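Local atomic coordinates of butyrophilin subfamily 1 member A1 (PDB entry 4HH8), a protein that may function in secreting milk-fat droplets and probably inhibits proliferation of activated T cells, represented here by its two extracellular immunoglobulin domains. Residues L34-S39 with L49-E54; L25-E30 with L209-E214. The protein carries 1 engineered substitution. All blocks are in the same frame, centred on the assembly; numbering follows the deposited sequence.

Contact 1 (L34-S39 with L49-E54)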
# COMPACT_ATOMS: atom_id res chain seq x y z
N LEU A 34 2.48 -10.83 7.38
CA LEU A 34 2.46 -11.66 6.18
C LEU A 34 2.35 -13.12 6.57
O LEU A 34 3.34 -13.74 6.89
CB LEU A 34 3.73 -11.47 5.37
CG LEU A 34 3.88 -10.17 4.57
CD1 LEU A 34 3.35 -8.95 5.31
CD2 LEU A 34 5.33 -9.97 4.20
N PRO A 35 1.14 -13.69 6.53
CA PRO A 35 0.92 -15.06 7.07
C PRO A 35 1.15 -16.10 6.01
O PRO A 35 1.03 -15.82 4.82
CB PRO A 35 -0.54 -15.04 7.51
CG PRO A 35 -1.20 -13.82 6.67
CD PRO A 35 -0.08 -13.08 5.96
N CYS A 36 1.57 -17.28 6.43
CA CYS A 36 1.57 -18.47 5.61
C CYS A 36 1.36 -19.63 6.57
O CYS A 36 1.73 -19.54 7.75
CB CYS A 36 2.87 -18.64 4.85
SG CYS A 36 3.10 -17.53 3.48
N ARG A 37 0.77 -20.71 6.08
CA ARG A 37 0.49 -21.86 6.94
C ARG A 37 0.77 -23.17 6.22
O ARG A 37 0.71 -23.25 4.99
CB ARG A 37 -0.94 -21.83 7.51
CG ARG A 37 -2.05 -21.75 6.46
CD ARG A 37 -3.46 -22.16 6.96
NE ARG A 37 -4.34 -22.40 5.80
CZ ARG A 37 -5.68 -22.37 5.80
NH1 ARG A 37 -6.38 -22.11 6.91
NH2 ARG A 37 -6.34 -22.60 4.66
N LEU A 38 1.08 -24.18 7.02
CA LEU A 38 1.22 -25.54 6.51
C LEU A 38 -0.14 -26.15 6.24
O LEU A 38 -1.10 -25.86 6.95
CB LEU A 38 1.99 -26.40 7.52
CG LEU A 38 3.50 -26.14 7.57
CD1 LEU A 38 4.19 -27.11 8.54
CD2 LEU A 38 4.18 -26.19 6.20
N SER A 39 -0.19 -27.01 5.21
CA SER A 39 -1.28 -27.97 4.98
C SER A 39 -0.64 -29.35 4.88
O SER A 39 0.21 -29.58 4.02
CB SER A 39 -2.04 -27.70 3.68
OG SER A 39 -3.32 -28.35 3.71
N LEU A 49 12.01 -21.34 8.52
CA LEU A 49 11.01 -20.38 8.05
C LEU A 49 11.74 -19.21 7.39
O LEU A 49 12.47 -18.51 8.07
CB LEU A 49 10.19 -19.84 9.22
CG LEU A 49 9.57 -20.92 10.15
CD1 LEU A 49 8.94 -20.30 11.37
CD2 LEU A 49 8.57 -21.85 9.44
N ARG A 50 11.55 -19.01 6.09
CA ARG A 50 12.24 -17.94 5.37
C ARG A 50 11.24 -17.08 4.60
O ARG A 50 10.48 -17.60 3.79
CB ARG A 50 13.25 -18.52 4.37
CG ARG A 50 14.04 -17.46 3.60
CD ARG A 50 14.90 -18.05 2.45
NE ARG A 50 15.95 -18.91 3.00
CZ ARG A 50 17.20 -18.54 3.24
NH1 ARG A 50 17.64 -17.31 2.98
NH2 ARG A 50 18.04 -19.43 3.77
N TRP A 51 11.23 -15.78 4.85
CA TRP A 51 10.48 -14.88 3.96
C TRP A 51 11.50 -14.13 3.12
O TRP A 51 12.54 -13.71 3.62
CB TRP A 51 9.63 -13.91 4.75
CG TRP A 51 8.27 -14.39 5.10
CD1 TRP A 51 7.11 -13.96 4.57
CD2 TRP A 51 7.93 -15.36 6.09
NE1 TRP A 51 6.05 -14.59 5.17
CE2 TRP A 51 6.53 -15.46 6.11
CE3 TRP A 51 8.67 -16.10 7.02
CZ2 TRP A 51 5.84 -16.32 6.96
CZ3 TRP A 51 7.99 -16.96 7.88
CH2 TRP A 51 6.57 -17.06 7.84
N PHE A 52 11.23 -13.98 1.83
CA PHE A 52 12.15 -13.27 0.96
C PHE A 52 11.40 -12.58 -0.16
O PHE A 52 10.20 -12.83 -0.39
CB PHE A 52 13.26 -14.20 0.43
CG PHE A 52 12.78 -15.31 -0.48
CD1 PHE A 52 12.81 -15.15 -1.86
CD2 PHE A 52 12.33 -16.52 0.05
CE1 PHE A 52 12.39 -16.15 -2.71
CE2 PHE A 52 11.92 -17.55 -0.78
CZ PHE A 52 11.95 -17.37 -2.18
N ARG A 53 12.11 -11.71 -0.88
CA ARG A 53 11.50 -11.00 -1.98
C ARG A 53 12.03 -11.53 -3.30
O ARG A 53 11.52 -12.52 -3.83
CB ARG A 53 11.69 -9.50 -1.79
CG ARG A 53 10.73 -8.97 -0.74
CD ARG A 53 10.84 -7.52 -0.50
NE ARG A 53 10.07 -6.74 -1.46
CZ ARG A 53 9.94 -5.42 -1.38
NH1 ARG A 53 10.52 -4.76 -0.40
NH2 ARG A 53 9.25 -4.75 -2.29
N GLU A 54 13.08 -10.91 -3.80
CA GLU A 54 13.61 -11.29 -5.10
C GLU A 54 14.68 -12.39 -4.96
O GLU A 54 14.60 -13.39 -5.67
CB GLU A 54 14.06 -10.05 -5.88
CG GLU A 54 12.89 -9.39 -6.67
CD GLU A 54 12.74 -7.87 -6.44
OE1 GLU A 54 13.71 -7.11 -6.69
OE2 GLU A 54 11.63 -7.43 -6.01
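Leu34 and Trp51 have the nearest CA atoms of 34-39 and 49-54, 8.9 Å apart; the two strands belong to different sheets, so side chains rather than backbone bonds bridge them. Trp51 carries the meeting from its side and Leu34 and Cys36 receive it. The indole leaves strand 48-52 with CG anti to its carbonyl carbon (chi1 -88°), which drives the ring system across the space between the sheets, its NE1-CE2-CZ2 side leading. NE1 stops 3.3 Å from Leu34 O, and CZ2, on the benzo ring, lies 3.6 Å from the same oxygen. The carbonyl approaches this side of the indole obliquely. Leu34 CB packs against Trp51 CD1 at 4.3 Å. Two residues further along, Cys36 CB lies 4.3 Å from Trp51 CZ2, while Cys36 SG stands 5.3 Å from the centroid of the five-membered ring, 54° off its normal: a slanting sulfur-aromatic contact. This is the characteristic core of the immunoglobulin fold, here in the V-set domain, in which a tryptophan packs beside the disulfide that ties the two sheets together; Cys36 is bonded to Cys110 of strand 106-114. Val93 and Val95 of strand 92-97, hydrogen-bonded through their backbones to strand 32-39, also touch the indole, and Val123 of strand 117-128 packs on both Leu34 and Cys36. All three contact residues are buried, so the sulfur and the ring sit within an apolar interior. Replacing Trp51 with an alanine would probably open a gap beside the disulfide and between the sheets, leaving Cys36 CB and Leu34 CB without their aromatic neighbour.

Contact 2 (L25-E30 with L209-E214); sequences LAVVGE and LLLGQE
Leu25, near the start of strand 24-27, reaches over to Leu210 and Leu211 in the turn that precedes strand 213-220. Its CB bond is aimed at that turn, and with chi1 -165° CG continues outward, anti to the backbone nitrogen. CG comes to 4.1 Å from Leu211 CD2, and there the side chain forks. One branch, CD1, rests 3.7 Å from Leu210 CG, the two side chains running antiparallel alongside one another. The other branch, CD2, lies 3.7 Å from the backbone Leu210 O and 4.1 Å from Leu211 CD2, the Leu211 side chain running aslant to it. Leu211 CD2 also approaches Val27 CG2 at 4.4 Å, so one methyl meets both Leu25 and Val27. Beyond Val27 the chain bends in a type II beta turn, closed by Glu30 N to Val27 O, with Gly29 at the position whose positive phi favours glycine. On the other segment, Asn208 OD1 accepts a hydrogen bond from Leu211 N, and Gly212 and Gln213 form a G1 beta bulge opposite Asn208. Leu211 also touches Ala128 at the end of strand 117-128. The arrangement is a small, partly solvent-exposed apolar interface between tandem immunoglobulin domains, where a hairpin turn of the second domain leans on an edge strand of the V-set domain.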
# COMPACT_ATOMS: atom_id res chain seq x y z
N LEU A 25 -3.24 -5.84 3.12
CA LEU A 25 -3.31 -4.38 2.99
C LEU A 25 -2.64 -3.77 4.20
O LEU A 25 -2.99 -4.10 5.32
CB LEU A 25 -4.77 -3.95 2.94
CG LEU A 25 -5.14 -2.54 2.47
CD1 LEU A 25 -4.24 -2.07 1.33
CD2 LEU A 25 -6.63 -2.48 2.06
N ALA A 26 -1.69 -2.86 3.97
CA ALA A 26 -0.93 -2.24 5.06
C ALA A 26 -0.76 -0.72 4.88
O ALA A 26 -0.32 -0.25 3.83
CB ALA A 26 0.42 -2.90 5.17
N VAL A 27 -1.11 0.05 5.91
CA VAL A 27 -0.96 1.49 5.86
C VAL A 27 0.51 1.90 6.17
O VAL A 27 1.13 1.33 7.07
CB VAL A 27 -1.95 2.16 6.82
CG1 VAL A 27 -1.63 3.65 6.97
CG2 VAL A 27 -3.35 1.96 6.32
N VAL A 28 1.05 2.85 5.41
CA VAL A 28 2.41 3.39 5.66
C VAL A 28 2.55 3.82 7.14
O VAL A 28 1.68 4.47 7.70
CB VAL A 28 2.77 4.54 4.66
CG1 VAL A 28 4.01 5.36 5.11
CG2 VAL A 28 3.02 3.99 3.26
N GLY A 29 3.64 3.41 7.77
CA GLY A 29 3.87 3.75 9.17
C GLY A 29 3.30 2.74 10.14
O GLY A 29 3.63 2.80 11.32
N GLU A 30 2.41 1.84 9.69
CA GLU A 30 1.87 0.79 10.58
C GLU A 30 2.62 -0.52 10.41
O GLU A 30 3.48 -0.63 9.54
CB GLU A 30 0.38 0.49 10.32
CG GLU A 30 -0.57 1.68 10.13
CD GLU A 30 -0.68 2.60 11.32
OE1 GLU A 30 -0.65 2.11 12.48
OE2 GLU A 30 -0.81 3.83 11.08
N LEU A 209 -7.81 4.23 -4.17
CA LEU A 209 -8.62 3.09 -4.69
C LEU A 209 -8.37 1.76 -3.97
O LEU A 209 -9.26 0.95 -3.84
CB LEU A 209 -8.34 2.89 -6.18
CG LEU A 209 -8.67 4.13 -7.00
CD1 LEU A 209 -8.34 3.85 -8.45
CD2 LEU A 209 -10.13 4.39 -6.84
N LEU A 210 -7.17 1.60 -3.44
CA LEU A 210 -6.77 0.45 -2.68
C LEU A 210 -7.44 0.39 -1.30
O LEU A 210 -7.93 -0.68 -0.88
CB LEU A 210 -5.26 0.52 -2.54
CG LEU A 210 -4.44 -0.69 -2.15
CD1 LEU A 210 -4.88 -1.97 -2.91
CD2 LEU A 210 -2.98 -0.34 -2.44
N LEU A 211 -7.49 1.51 -0.59
CA LEU A 211 -8.27 1.60 0.65
C LEU A 211 -9.76 1.82 0.45
O LEU A 211 -10.53 1.58 1.37
CB LEU A 211 -7.75 2.73 1.55
CG LEU A 211 -6.32 2.66 2.09
CD1 LEU A 211 -5.95 3.91 2.85
CD2 LEU A 211 -6.12 1.44 2.97
N GLY A 212 -10.18 2.28 -0.73
CA GLY A 212 -11.57 2.68 -0.94
C GLY A 212 -11.92 3.86 -0.03
O GLY A 212 -13.00 3.88 0.61
N GLN A 213 -11.00 4.83 0.05
CA GLN A 213 -11.19 6.02 0.89
C GLN A 213 -10.84 7.30 0.13
O GLN A 213 -9.85 7.35 -0.60
CB GLN A 213 -10.33 5.94 2.16
CG GLN A 213 -10.60 4.74 3.09
CD GLN A 213 -9.68 4.72 4.31
OE1 GLN A 213 -8.80 5.57 4.45
NE2 GLN A 213 -9.87 3.75 5.20
N GLU A 214 -11.64 8.34 0.31
CA GLU A 214 -11.37 9.58 -0.36
C GLU A 214 -11.57 10.77 0.53
O GLU A 214 -12.24 10.66 1.58
CB GLU A 214 -12.28 9.73 -1.58
CG GLU A 214 -13.74 9.91 -1.27
CD GLU A 214 -14.62 9.74 -2.51
OE1 GLU A 214 -15.43 10.64 -2.80
OE2 GLU A 214 -14.49 8.71 -3.22

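How the contacts relate
Contact 1 is buried inside the first immunoglobulin domain, whereas contact 2 lies at the surface and joins that domain to the second; their centres are about 23 Å apart. Strands 24-27 and 32-39 follow each other in the chain, so the first segments of the two contacts are neighbours in sequence, and contact 1 is nested within the long loop that contact 2 closes. Strands 24-27 and 48-52 belong to the same sheet, one at its outer margin and the other within it. The chemistry follows the location: contact 1 packs an aromatic ring beside a covalently fixed sulfur, while contact 2 rests mainly on aliphatic branches, with a backbone carbonyl against one methyl.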